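PDB 6CPD: PmoD from Methylocystis sp. ATCC 49242, which binds copper through a cupredoxin-like periplasmic domain and probably serves copper handling in methane-oxidizing bacteria. Local coordinates for residues M7-G11 with E119-F123; Y12-H16 with A42-N47; F50-L55 with V109-E114; T79-L83 with S94-N98. All coordinates share one frame; numbering follows the deposited sequence.

Interaction 1. Residues M7-G11 with E119-F123; sequences MVMFG and ETAQF. With CU1 (copper (I) ion), chain D.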
loop_
_atom_site.group_PDB
_atom_site.type_symbol
_atom_site.label_atom_id
_atom_site.label_comp_id
_atom_site.label_asym_id
_atom_site.label_seq_id
_atom_site.Cartn_x
_atom_site.Cartn_y
_atom_site.Cartn_z
ATOM N N MET B 7 -0.559 -2.344 -1.769
ATOM C CA MET B 7 -1.380 -3.418 -2.338
ATOM C C MET B 7 -1.671 -3.297 -3.815
ATOM O O MET B 7 -1.603 -2.219 -4.378
ATOM C CB MET B 7 -2.736 -3.469 -1.617
ATOM C CG MET B 7 -3.590 -2.212 -1.885
ATOM S SD MET B 7 -5.136 -2.072 -0.955
ATOM C CE MET B 7 -4.480 -1.693 0.692
ATOM N N VAL B 8 -2.036 -4.424 -4.420
ATOM C CA VAL B 8 -2.710 -4.428 -5.714
ATOM C C VAL B 8 -4.123 -4.988 -5.453
ATOM O O VAL B 8 -4.295 -5.804 -4.562
ATOM C CB VAL B 8 -1.933 -5.249 -6.755
ATOM C CG1 VAL B 8 -1.841 -6.697 -6.339
ATOM C CG2 VAL B 8 -2.565 -5.111 -8.108
ATOM N N MET B 9 -5.141 -4.474 -6.144
ATOM C CA MET B 9 -6.516 -4.778 -5.772
ATOM C C MET B 9 -7.370 -5.509 -6.804
ATOM O O MET B 9 -7.347 -5.160 -7.981
ATOM C CB MET B 9 -7.216 -3.470 -5.400
ATOM C CG MET B 9 -6.444 -2.681 -4.344
ATOM S SD MET B 9 -7.349 -1.227 -3.895
ATOM C CE MET B 9 -7.065 -0.193 -5.337
ATOM N N PHE B 10 -8.157 -6.482 -6.341
ATOM C CA PHE B 10 -9.237 -7.041 -7.133
ATOM C C PHE B 10 -10.537 -6.866 -6.380
ATOM O O PHE B 10 -10.955 -7.771 -5.661
ATOM C CB PHE B 10 -9.019 -8.527 -7.425
ATOM C CG PHE B 10 -7.836 -8.806 -8.299
ATOM C CD1 PHE B 10 -6.568 -8.909 -7.746
ATOM C CD2 PHE B 10 -7.985 -8.939 -9.671
ATOM C CE1 PHE B 10 -5.460 -9.160 -8.553
ATOM C CE2 PHE B 10 -6.884 -9.195 -10.486
ATOM C CZ PHE B 10 -5.625 -9.309 -9.926
ATOM N N GLY B 11 -11.190 -5.723 -6.538
ATOM C CA GLY B 11 -12.401 -5.468 -5.780
ATOM C C GLY B 11 -12.035 -5.361 -4.307
ATOM O O GLY B 11 -11.205 -4.542 -3.932
ATOM N N GLU B 119 -9.025 -11.345 -15.056
ATOM C CA GLU B 119 -9.029 -9.996 -14.516
ATOM C C GLU B 119 -7.591 -9.548 -14.353
ATOM O O GLU B 119 -6.755 -10.304 -13.864
ATOM C CB GLU B 119 -9.772 -9.936 -13.180
ATOM C CG GLU B 119 -11.153 -10.573 -13.208
ATOM C CD GLU B 119 -11.934 -10.388 -11.914
ATOM O OE1 GLU B 119 -11.317 -10.017 -10.887
ATOM O OE2 GLU B 119 -13.169 -10.616 -11.927
ATOM N N THR B 120 -7.283 -8.338 -14.801
ATOM C CA THR B 120 -5.936 -7.815 -14.631
ATOM C C THR B 120 -5.953 -6.604 -13.712
ATOM O O THR B 120 -6.809 -5.732 -13.834
ATOM C CB THR B 120 -5.284 -7.458 -15.991
ATOM O OG1 THR B 120 -5.117 -8.656 -16.758
ATOM C CG2 THR B 120 -3.903 -6.823 -15.792
ATOM N N ALA B 121 -5.005 -6.557 -12.786
ATOM C CA ALA B 121 -4.857 -5.382 -11.934
ATOM C C ALA B 121 -3.466 -4.827 -12.143
ATOM O O ALA B 121 -2.541 -5.578 -12.463
ATOM C CB ALA B 121 -5.091 -5.741 -10.483
ATOM N N GLN B 122 -3.318 -3.513 -11.979
ATOM C CA GLN B 122 -2.049 -2.838 -12.223
ATOM C C GLN B 122 -1.528 -2.262 -10.932
ATOM O O GLN B 122 -2.303 -1.698 -10.152
ATOM C CB GLN B 122 -2.208 -1.709 -13.266
ATOM C CG GLN B 122 -2.915 -2.124 -14.550
ATOM C CD GLN B 122 -3.107 -0.970 -15.539
ATOM O OE1 GLN B 122 -2.596 0.133 -15.338
ATOM N NE2 GLN B 122 -3.836 -1.235 -16.620
ATOM N N PHE B 123 -0.251 -2.478 -10.643
ATOM C CA PHE B 123 0.361 -1.636 -9.632
ATOM C C PHE B 123 1.474 -0.845 -10.288
ATOM O O PHE B 123 2.390 -1.401 -10.920
ATOM C CB PHE B 123 0.835 -2.425 -8.422
ATOM C CG PHE B 123 1.840 -3.487 -8.704
ATOM C CD1 PHE B 123 3.192 -3.243 -8.523
ATOM C CD2 PHE B 123 1.427 -4.779 -9.019
ATOM C CE1 PHE B 123 4.132 -4.250 -8.739
ATOM C CE2 PHE B 123 2.360 -5.802 -9.220
ATOM C CZ PHE B 123 3.716 -5.533 -9.079
HETATM CU CU CU1 D . -6.391 -0.445 -1.980
HETATM O O HOH W 1 -4.386 -2.291 -7.851
#

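Interaction 2. Residues Y12-H16 with A42-N47; sequences YDMIH and AFDIEN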
loop_
_atom_site.group_PDB
_atom_site.type_symbol
_atom_site.label_atom_id
_atom_site.label_comp_id
_atom_site.label_asym_id
_atom_site.label_seq_id
_atom_site.Cartn_x
_atom_site.Cartn_y
_atom_site.Cartn_z
ATOM N N TYR B 12 -12.627 -6.201 -3.466
ATOM C CA TYR B 12 -12.273 -6.181 -2.050
ATOM C C TYR B 12 -11.065 -7.048 -1.770
ATOM O O TYR B 12 -10.501 -7.000 -0.677
ATOM C CB TYR B 12 -13.436 -6.672 -1.188
ATOM C CG TYR B 12 -14.660 -5.806 -1.256
ATOM C CD1 TYR B 12 -14.582 -4.432 -1.027
ATOM C CD2 TYR B 12 -15.894 -6.357 -1.570
ATOM C CE1 TYR B 12 -15.723 -3.637 -1.088
ATOM C CE2 TYR B 12 -17.023 -5.581 -1.639
ATOM C CZ TYR B 12 -16.940 -4.226 -1.395
ATOM O OH TYR B 12 -18.085 -3.476 -1.469
ATOM N N ASP B 13 -10.706 -7.898 -2.724
ATOM C CA ASP B 13 -9.616 -8.831 -2.469
ATOM C C ASP B 13 -8.291 -8.167 -2.832
ATOM O O ASP B 13 -8.097 -7.762 -3.978
ATOM C CB ASP B 13 -9.833 -10.112 -3.268
ATOM C CG ASP B 13 -11.200 -10.732 -2.998
ATOM O OD1 ASP B 13 -11.476 -11.138 -1.849
ATOM O OD2 ASP B 13 -11.998 -10.823 -3.960
ATOM N N MET B 14 -7.341 -8.168 -1.900
ATOM C CA MET B 14 -6.086 -7.441 -2.100
ATOM C C MET B 14 -4.945 -8.428 -2.086
ATOM O O MET B 14 -5.067 -9.540 -1.552
ATOM C CB MET B 14 -5.842 -6.374 -1.009
ATOM C CG MET B 14 -7.033 -5.476 -0.680
ATOM S SD MET B 14 -7.894 -4.920 -2.171
ATOM C CE MET B 14 -8.965 -3.642 -1.491
ATOM N N ILE B 15 -3.856 -8.035 -2.734
ATOM C CA ILE B 15 -2.590 -8.736 -2.599
ATOM C C ILE B 15 -1.603 -7.736 -2.009
ATOM O O ILE B 15 -1.379 -6.683 -2.572
ATOM C CB ILE B 15 -2.095 -9.274 -3.936
ATOM C CG1 ILE B 15 -3.135 -10.244 -4.516
ATOM C CG2 ILE B 15 -0.718 -9.966 -3.780
ATOM C CD1 ILE B 15 -2.769 -10.744 -5.908
ATOM N N HIS B 16 -1.074 -8.038 -0.835
ATOM C CA HIS B 16 -0.152 -7.115 -0.199
ATOM C C HIS B 16 1.222 -7.296 -0.821
ATOM O O HIS B 16 1.647 -8.417 -1.119
ATOM C CB HIS B 16 -0.090 -7.355 1.313
ATOM C CG HIS B 16 0.801 -6.402 2.039
ATOM N ND1 HIS B 16 2.061 -6.750 2.480
ATOM C CD2 HIS B 16 0.622 -5.105 2.392
ATOM C CE1 HIS B 16 2.615 -5.712 3.083
ATOM N NE2 HIS B 16 1.762 -4.704 3.047
ATOM N N ALA B 42 7.885 -9.106 -2.702
ATOM C CA ALA B 42 7.158 -10.181 -2.041
ATOM C C ALA B 42 5.650 -9.925 -2.062
ATOM O O ALA B 42 5.198 -8.829 -1.716
ATOM C CB ALA B 42 7.648 -10.344 -0.608
ATOM N N PHE B 43 4.895 -10.951 -2.454
ATOM C CA PHE B 43 3.441 -10.879 -2.620
ATOM C C PHE B 43 2.768 -11.763 -1.572
ATOM O O PHE B 43 3.192 -12.896 -1.342
ATOM C CB PHE B 43 3.033 -11.319 -4.031
ATOM C CG PHE B 43 3.558 -10.425 -5.118
ATOM C CD1 PHE B 43 4.862 -10.554 -5.564
ATOM C CD2 PHE B 43 2.753 -9.455 -5.685
ATOM C CE1 PHE B 43 5.352 -9.719 -6.553
ATOM C CE2 PHE B 43 3.233 -8.623 -6.672
ATOM C CZ PHE B 43 4.536 -8.761 -7.112
ATOM N N ASP B 44 1.730 -11.230 -0.934
ATOM C CA ASP B 44 0.979 -11.954 0.087
ATOM C C ASP B 44 -0.510 -11.842 -0.286
ATOM O O ASP B 44 -1.130 -10.793 -0.118
ATOM C CB ASP B 44 1.228 -11.352 1.477
ATOM C CG ASP B 44 0.449 -12.061 2.597
ATOM O OD1 ASP B 44 -0.453 -12.887 2.325
ATOM O OD2 ASP B 44 0.700 -11.725 3.776
ATOM N N ILE B 45 -1.086 -12.931 -0.756
ATOM C CA ILE B 45 -2.468 -12.929 -1.196
ATOM C C ILE B 45 -3.428 -12.984 -0.009
ATOM O O ILE B 45 -3.398 -13.946 0.758
ATOM C CB ILE B 45 -2.725 -14.122 -2.125
ATOM C CG1 ILE B 45 -1.780 -14.046 -3.339
ATOM C CG2 ILE B 45 -4.168 -14.149 -2.538
ATOM C CD1 ILE B 45 -1.712 -15.343 -4.139
ATOM N N GLU B 46 -4.265 -11.955 0.169
ATOM C CA GLU B 46 -5.104 -11.885 1.363
ATOM C C GLU B 46 -6.245 -12.906 1.388
ATOM O O GLU B 46 -6.572 -13.428 2.446
ATOM C CB GLU B 46 -5.702 -10.478 1.537
ATOM C CG GLU B 46 -4.691 -9.423 1.990
ATOM C CD GLU B 46 -5.336 -8.079 2.340
ATOM O OE1 GLU B 46 -6.531 -7.869 2.024
ATOM O OE2 GLU B 46 -4.647 -7.244 2.958
ATOM N N ASN B 47 -6.896 -13.128 0.249
ATOM C CA ASN B 47 -8.034 -14.047 0.168
ATOM C C ASN B 47 -7.558 -15.486 -0.091
ATOM O O ASN B 47 -6.979 -15.770 -1.136
ATOM C CB ASN B 47 -8.988 -13.590 -0.941
ATOM C CG ASN B 47 -10.269 -14.415 -1.016
ATOM O OD1 ASN B 47 -10.320 -15.577 -0.602
ATOM N ND2 ASN B 47 -11.302 -13.825 -1.599
HETATM O O HOH W 2 -8.450 -8.831 0.838
HETATM O O HOH W 3 -6.714 -11.565 -2.354
HETATM O O HOH W 4 3.942 -8.678 1.022
#

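Interaction 3. Residues F50-L55 with V109-E114; sequences FRDLPL and VTLTRE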
loop_
_atom_site.group_PDB
_atom_site.type_symbol
_atom_site.label_atom_id
_atom_site.label_comp_id
_atom_site.label_asym_id
_atom_site.label_seq_id
_atom_site.Cartn_x
_atom_site.Cartn_y
_atom_site.Cartn_z
ATOM N N PHE B 50 -8.046 -17.389 -3.449
ATOM C CA PHE B 50 -7.176 -17.047 -4.573
ATOM C C PHE B 50 -6.005 -18.012 -4.690
ATOM O O PHE B 50 -5.289 -18.003 -5.691
ATOM C CB PHE B 50 -6.632 -15.617 -4.447
ATOM C CG PHE B 50 -7.601 -14.544 -4.873
ATOM C CD1 PHE B 50 -8.966 -14.768 -4.846
ATOM C CD2 PHE B 50 -7.136 -13.320 -5.317
ATOM C CE1 PHE B 50 -9.855 -13.786 -5.241
ATOM C CE2 PHE B 50 -8.018 -12.332 -5.713
ATOM C CZ PHE B 50 -9.380 -12.570 -5.689
ATOM N N ARG B 51 -5.790 -18.842 -3.670
ATOM C CA ARG B 51 -4.665 -19.769 -3.718
ATOM C C ARG B 51 -4.878 -20.874 -4.751
ATOM O O ARG B 51 -3.940 -21.577 -5.121
ATOM C CB ARG B 51 -4.410 -20.391 -2.342
ATOM C CG ARG B 51 -3.885 -19.424 -1.297
ATOM C CD ARG B 51 -3.720 -20.135 0.043
ATOM N NE ARG B 51 -3.441 -19.212 1.140
ATOM C CZ ARG B 51 -3.489 -19.549 2.425
ATOM N NH1 ARG B 51 -3.806 -20.789 2.774
ATOM N NH2 ARG B 51 -3.222 -18.650 3.362
ATOM N N ASP B 52 -6.116 -21.041 -5.194
ATOM C CA ASP B 52 -6.438 -22.090 -6.150
ATOM C C ASP B 52 -6.607 -21.465 -7.540
ATOM O O ASP B 52 -7.052 -22.129 -8.474
ATOM C CB ASP B 52 -7.705 -22.834 -5.710
ATOM C CG ASP B 52 -7.771 -24.261 -6.234
ATOM O OD1 ASP B 52 -7.288 -24.528 -7.352
ATOM O OD2 ASP B 52 -8.311 -25.128 -5.510
ATOM N N LEU B 53 -6.294 -20.173 -7.656
ATOM C CA LEU B 53 -6.469 -19.435 -8.912
ATOM C C LEU B 53 -5.144 -19.145 -9.604
ATOM O O LEU B 53 -4.210 -18.643 -8.975
ATOM C CB LEU B 53 -7.194 -18.112 -8.684
ATOM C CG LEU B 53 -8.645 -18.149 -8.216
ATOM C CD1 LEU B 53 -9.190 -16.724 -8.216
ATOM C CD2 LEU B 53 -9.456 -19.042 -9.123
ATOM N N PRO B 54 -5.074 -19.442 -10.909
ATOM C CA PRO B 54 -3.892 -19.107 -11.698
ATOM C C PRO B 54 -3.605 -17.615 -11.622
ATOM O O PRO B 54 -4.508 -16.795 -11.800
ATOM C CB PRO B 54 -4.274 -19.544 -13.120
ATOM C CG PRO B 54 -5.313 -20.614 -12.924
ATOM C CD PRO B 54 -6.084 -20.167 -11.704
ATOM N N LEU B 55 -2.359 -17.282 -11.317
ATOM C CA LEU B 55 -1.947 -15.898 -11.189
ATOM C C LEU B 55 -0.687 -15.659 -12.025
ATOM O O LEU B 55 0.332 -16.334 -11.872
ATOM C CB LEU B 55 -1.727 -15.566 -9.713
ATOM C CG LEU B 55 -1.352 -14.163 -9.243
ATOM C CD1 LEU B 55 -1.716 -14.038 -7.770
ATOM C CD2 LEU B 55 0.132 -13.888 -9.436
ATOM N N VAL B 109 -0.867 -7.877 -12.813
ATOM C CA VAL B 109 -1.235 -9.142 -12.187
ATOM C C VAL B 109 -2.510 -9.641 -12.843
ATOM O O VAL B 109 -3.541 -8.974 -12.810
ATOM C CB VAL B 109 -1.464 -9.013 -10.671
ATOM C CG1 VAL B 109 -1.843 -10.371 -10.082
ATOM C CG2 VAL B 109 -0.226 -8.439 -9.975
ATOM N N THR B 110 -2.438 -10.807 -13.456
ATOM C CA THR B 110 -3.592 -11.343 -14.141
ATOM C C THR B 110 -4.083 -12.592 -13.432
ATOM O O THR B 110 -3.328 -13.542 -13.251
ATOM C CB THR B 110 -3.264 -11.673 -15.606
ATOM O OG1 THR B 110 -2.670 -10.525 -16.226
ATOM C CG2 THR B 110 -4.534 -12.075 -16.366
ATOM N N LEU B 111 -5.348 -12.571 -13.023
ATOM C CA LEU B 111 -5.968 -13.730 -12.405
ATOM C C LEU B 111 -6.897 -14.417 -13.373
ATOM O O LEU B 111 -7.630 -13.770 -14.115
ATOM C CB LEU B 111 -6.771 -13.357 -11.167
ATOM C CG LEU B 111 -6.095 -12.981 -9.864
ATOM C CD1 LEU B 111 -7.208 -12.863 -8.866
ATOM C CD2 LEU B 111 -5.105 -14.048 -9.438
ATOM N N THR B 112 -6.912 -15.733 -13.326
ATOM C CA THR B 112 -7.872 -16.446 -14.120
ATOM C C THR B 112 -8.939 -16.972 -13.175
ATOM O O THR B 112 -8.663 -17.834 -12.336
ATOM C CB THR B 112 -7.229 -17.611 -14.898
ATOM O OG1 THR B 112 -6.096 -17.137 -15.639
ATOM C CG2 THR B 112 -8.242 -18.233 -15.839
ATOM N N ARG B 113 -10.150 -16.434 -13.296
ATOM C CA ARG B 113 -11.263 -16.952 -12.530
ATOM C C ARG B 113 -11.450 -18.336 -13.119
ATOM O O ARG B 113 -11.060 -18.571 -14.259
ATOM C CB ARG B 113 -12.522 -16.099 -12.692
ATOM C CG ARG B 113 -12.438 -14.696 -12.122
ATOM C CD ARG B 113 -12.615 -14.691 -10.626
ATOM N NE ARG B 113 -12.314 -13.374 -10.080
ATOM C CZ ARG B 113 -12.499 -13.037 -8.811
ATOM N NH1 ARG B 113 -12.978 -13.933 -7.961
ATOM N NH2 ARG B 113 -12.197 -11.814 -8.391
ATOM N N GLU B 114 -12.077 -19.254 -12.405
ATOM C CA GLU B 114 -12.191 -20.567 -13.017
ATOM C C GLU B 114 -13.549 -20.703 -13.682
ATOM O O GLU B 114 -13.983 -21.786 -14.074
ATOM C CB GLU B 114 -11.852 -21.667 -12.021
ATOM C CG GLU B 114 -10.337 -21.564 -11.712
ATOM C CD GLU B 114 -9.741 -22.704 -10.890
ATOM O OE1 GLU B 114 -10.338 -23.114 -9.869
ATOM O OE2 GLU B 114 -8.638 -23.169 -11.272
HETATM O O HOH W 5 -3.562 -16.182 -14.541
#

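Interaction 4. Residues T79-L83 with S94-N98; sequences TELHL and SVEHN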
loop_
_atom_site.group_PDB
_atom_site.type_symbol
_atom_site.label_atom_id
_atom_site.label_comp_id
_atom_site.label_asym_id
_atom_site.label_seq_id
_atom_site.Cartn_x
_atom_site.Cartn_y
_atom_site.Cartn_z
ATOM N N THR B 79 8.540 -5.694 -21.773
ATOM C CA THR B 79 8.622 -6.521 -20.556
ATOM C C THR B 79 9.977 -6.525 -19.853
ATOM O O THR B 79 11.009 -6.776 -20.475
ATOM C CB THR B 79 8.226 -7.968 -20.876
ATOM O OG1 THR B 79 6.819 -8.003 -21.140
ATOM C CG2 THR B 79 8.545 -8.907 -19.697
ATOM N N GLU B 80 9.953 -6.247 -18.548
ATOM C CA GLU B 80 11.132 -6.354 -17.679
ATOM C C GLU B 80 11.242 -7.740 -17.093
ATOM O O GLU B 80 12.329 -8.296 -16.971
ATOM C CB GLU B 80 11.080 -5.354 -16.523
ATOM C CG GLU B 80 11.428 -3.952 -16.889
ATOM C CD GLU B 80 12.921 -3.749 -17.112
ATOM O OE1 GLU B 80 13.731 -4.552 -16.594
ATOM O OE2 GLU B 80 13.275 -2.766 -17.799
ATOM N N LEU B 81 10.100 -8.272 -16.674
ATOM C CA LEU B 81 10.065 -9.603 -16.096
ATOM C C LEU B 81 8.705 -10.228 -16.337
ATOM O O LEU B 81 7.698 -9.531 -16.334
ATOM C CB LEU B 81 10.375 -9.511 -14.595
ATOM C CG LEU B 81 10.028 -10.620 -13.604
ATOM C CD1 LEU B 81 11.020 -10.582 -12.464
ATOM C CD2 LEU B 81 8.613 -10.443 -13.056
ATOM N N HIS B 82 8.674 -11.542 -16.513
ATOM C CA HIS B 82 7.417 -12.242 -16.754
ATOM C C HIS B 82 7.383 -13.587 -16.051
ATOM O O HIS B 82 8.232 -14.432 -16.293
ATOM C CB HIS B 82 7.179 -12.440 -18.252
ATOM C CG HIS B 82 5.842 -13.029 -18.569
ATOM N ND1 HIS B 82 5.634 -13.882 -19.630
ATOM C CD2 HIS B 82 4.639 -12.889 -17.959
ATOM C CE1 HIS B 82 4.365 -14.250 -19.658
ATOM N NE2 HIS B 82 3.740 -13.656 -18.655
ATOM N N LEU B 83 6.411 -13.770 -15.160
ATOM C CA LEU B 83 6.159 -15.073 -14.559
ATOM C C LEU B 83 4.862 -15.660 -15.091
ATOM O O LEU B 83 3.792 -15.105 -14.848
ATOM C CB LEU B 83 6.069 -14.988 -13.037
ATOM C CG LEU B 83 7.155 -14.394 -12.159
ATOM C CD1 LEU B 83 6.733 -14.673 -10.720
ATOM C CD2 LEU B 83 8.519 -14.997 -12.460
ATOM N N SER B 94 7.759 -14.645 -3.962
ATOM C CA SER B 94 8.656 -13.516 -4.172
ATOM C C SER B 94 9.216 -13.566 -5.582
ATOM O O SER B 94 9.336 -14.644 -6.165
ATOM C CB SER B 94 9.814 -13.528 -3.169
ATOM O OG SER B 94 9.372 -13.294 -1.840
ATOM N N VAL B 95 9.537 -12.395 -6.126
ATOM C CA VAL B 95 10.264 -12.302 -7.383
ATOM C C VAL B 95 11.470 -11.402 -7.132
ATOM O O VAL B 95 11.435 -10.513 -6.273
ATOM C CB VAL B 95 9.397 -11.754 -8.546
ATOM C CG1 VAL B 95 7.991 -12.299 -8.454
ATOM C CG2 VAL B 95 9.365 -10.257 -8.535
ATOM N N GLU B 96 12.565 -11.704 -7.814
ATOM C CA GLU B 96 13.773 -10.918 -7.700
ATOM C C GLU B 96 14.134 -10.401 -9.074
ATOM O O GLU B 96 14.000 -11.120 -10.060
ATOM C CB GLU B 96 14.918 -11.755 -7.105
ATOM C CG GLU B 96 16.249 -11.015 -6.972
ATOM C CD GLU B 96 17.087 -11.016 -8.251
ATOM O OE1 GLU B 96 16.818 -11.837 -9.152
ATOM O OE2 GLU B 96 18.018 -10.183 -8.350
ATOM N N HIS B 97 14.573 -9.155 -9.147
ATOM C CA HIS B 97 14.959 -8.593 -10.432
ATOM C C HIS B 97 15.997 -7.496 -10.240
ATOM O O HIS B 97 15.907 -6.700 -9.302
ATOM C CB HIS B 97 13.732 -8.038 -11.170
ATOM C CG HIS B 97 14.033 -7.570 -12.561
ATOM N ND1 HIS B 97 14.437 -8.426 -13.559
ATOM C CD2 HIS B 97 14.018 -6.331 -13.111
ATOM C CE1 HIS B 97 14.647 -7.743 -14.672
ATOM N NE2 HIS B 97 14.403 -6.466 -14.423
ATOM N N ASN B 98 16.987 -7.453 -11.118
ATOM C CA ASN B 98 17.888 -6.316 -11.143
ATOM C C ASN B 98 17.322 -5.250 -12.062
ATOM O O ASN B 98 17.321 -5.414 -13.278
ATOM C CB ASN B 98 19.288 -6.727 -11.608
ATOM C CG ASN B 98 20.303 -5.595 -11.486
ATOM O OD1 ASN B 98 20.886 -5.382 -10.424
ATOM N ND2 ASN B 98 20.535 -4.881 -12.589
#

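Interaction 1. Residues M7-G11 with E119-F123
A single water joins the backbones of 7-11 and 119-123: it accepts from Met9 N at 2.9 Å and donates to Gln122 O. Otherwise the facing side chains do the work. Ala121 CB is the hub. Over one face of the Phe10 ring, displaced from its centre, Ala121 CB sits 3.9 Å from the ring centroid and 22° off the normal, a CH-pi contact. Ala121 CB also lies 3.5 Å from Val8 CG2 and 3.4 Å from Met9 O, so three successive residues of strand 7-10 converge on one small side chain. Glu119 O approaches Phe10 CE2 at 3.6 Å at the edge of the ring, near its plane. The carboxylate of Glu119 is turned only 19° from the plane of that ring, with OE1 also held in a salt bridge to Arg113. Beyond Ala121, Val8 CB rests 4.1 Å from Phe123 CD2.

Met7 and Met9 carry the strand's other business. Each chain runs extended through chi2 and bends at chi3, the two bends opposite in sign, and both sulfurs, Met7 SD and Met9 SD, bind the copper(I) ion at 2.3 Å. Met7 and Met9 of the second subunit supply two more sulfurs. Strand 7-10 thus packs on strand 118-127 of the other sheet through Val8 and Phe10 while its methionines hold metal at the subunit interface: sheet-on-sheet packing of a cupredoxin-like beta sandwich, joined to an all-thioether copper(I) site shared by two chains.

Interaction 2. Residues Y12-H16 with A42-N47
Two first torsions bring Asp13 and Asn47 together: the carboxylate of Asp13 stands beside its own backbone N (chi1 -54°), while the amide carbon of Asn47 points anti to its N (chi1 -175°) and reaches across. Asn47 ND2 then donates to Asp13 OD1 at 2.7 Å, coming from above the carboxylate plane, with the two flat groups turned 52° apart. Asn47 OD1 is taken by Ala49 N, which holds the amide at both ends. A leucine in place of Asp13 would probably leave Asn47 ND2 without its acceptor and set the amide freer to turn.

Between 12-16 and 42-47 the strands run antiparallel. His16 and Asp44 form a hydrogen-bonded pair, with His16 N giving to Asp44 O and Asp44 N to His16 O, each at 2.8 Å. Ile15 and Ile45 are the adjoining non-hydrogen-bonded pair, and Ile15 CG2 meets the edge of the Phe43 ring, 4.0 Å from CD2. As the strand ends, Glu46 N still bonds Met14 O at 3.1 Å, and a water bridges that oxygen to Asn47 N. The extended Glu46 side chain runs across Met14, with Glu46 OE1 3.5 Å from Met14 CB; a second water ties Glu46 OE1 to Met14 N and Tyr12 O.

His16 NE2 bonds Asp31 of the second subunit, and Met14 packs on Met7 and Met9 beside the copper. Phe43 stacks on Phe93 of strand 92-99, its neighbour in the same sheet. Ile15 and Ile45 meet Leu55, and Phe43 meets Leu57, which packs this sheet against strand 55-61 of the other.

Interaction 3. Residues F50-L55 with V109-E114
This contact is where the loop after strand 37-45 enters strand 55-61 and pairs antiparallel with strand 103-112. A 3-10 segment that begins before Phe50 runs to Asp52, and Leu55 and Leu111 then form a non-hydrogen-bonded pair. Thr112 N donates to Pro54 O at 3.0 Å, and the backbones also approach through Leu55 CA and Thr110 O at 3.4 Å.

Leu111 is the apolar centre, and its two methyls part company. Leu111 CD1 reaches Phe50 CE2 at 3.3 Å, the two side chains crossing at about a right angle, whereas Leu111 CD2 lies 3.7 Å from Leu55 CB. Arg113, bent at chi2 (-79°), brings its guanidinium to the far part of the Phe50 ring, Arg113 NH2 4.0 Å from Phe50 CZ, with the planes 87° apart. Swapping Phe50 for alanine would probably open a gap beside Leu111 CD1 and leave the Arg113 guanidinium without its ring neighbour. Leu53 CD2 lies 3.5 Å from Thr112 O and also near CG of the poorly ordered Glu114.

Phe50 also packs on Ile45 and Asp13 and Leu55 on Ile15, both toward the opposite sheet, while backbone bonds join Leu111 to Glu119 of strand 118-127 and Leu55 to Lys86 of strand 79-86.

Interaction 4. Residues T79-L83 with S94-N98
One face of the His97 imidazole is approached by Leu81 CB, which lies 4.3 Å above the plane and off to the side of the ring centre. At the edge, near the ring plane, stands Glu80 OE1. His97 NE2 donates to Glu80 OE1 at 3.0 Å, with an N-H...O angle of 152° and the acceptor somewhat out of the ring plane. Glu80 OE1 uses its anti lone pair, the one away from the other oxygen, and the carboxylate is turned 70° against the imidazole. The chain of Glu80 bends at chi2 (-75°), which brings the carboxylate beside the ring. Its OE2 is taken by a salt bridge to Arg61, so the two oxygens of one group serve two partners, and the carboxylate is probably fixed in its rotation. The negative charge would be expected to favour the proton on NE2.

Next to this polar pair, Leu81 CD1 lies 3.9 Å from His97 CB and at the same distance from Glu96 O; the leucine and histidine side chains lie alongside, pointing opposite ways. Farther along, Leu83 CD1 meets Val95 CG1 at 3.5 Å. This apolar contact is tighter than the one between Leu81 CD1 and Val95 CG2, 4.3 Å.

The axes of 81-83 and 94-98 come no closer than 9.3 Å and run roughly antiparallel, packed through side chains as facing strands of two sheets. Glu80 and Leu81 both bond Ile59 in a classic beta bulge at the edge strand 79-86, Leu83 pairs with Leu57, and on the other side Val95 and His97 bond Met41 and Thr39 of strand 37-45.

Interactions 1 and 4 are the sheet-to-sheet contacts, their centres about 17 Å apart on opposite sides of the chain's centre; interactions 2 and 3 are pairings within the two sheets. Interaction 1 spans nearly the whole sequence and encloses the other three: interaction 2 closes before interaction 3 opens, and interaction 4 lies within the span of interaction 3. Interactions 1 and 2, centres about 9 Å apart, lie on the neighbouring strands 7-10 and 13-20 of one sheet; interactions 1 and 3 lie on 118-127 and 103-112 of the other. Interactions 1 and 2 sit at the copper and dimer interface, while 3 and 4 join parts of the sandwich away from it.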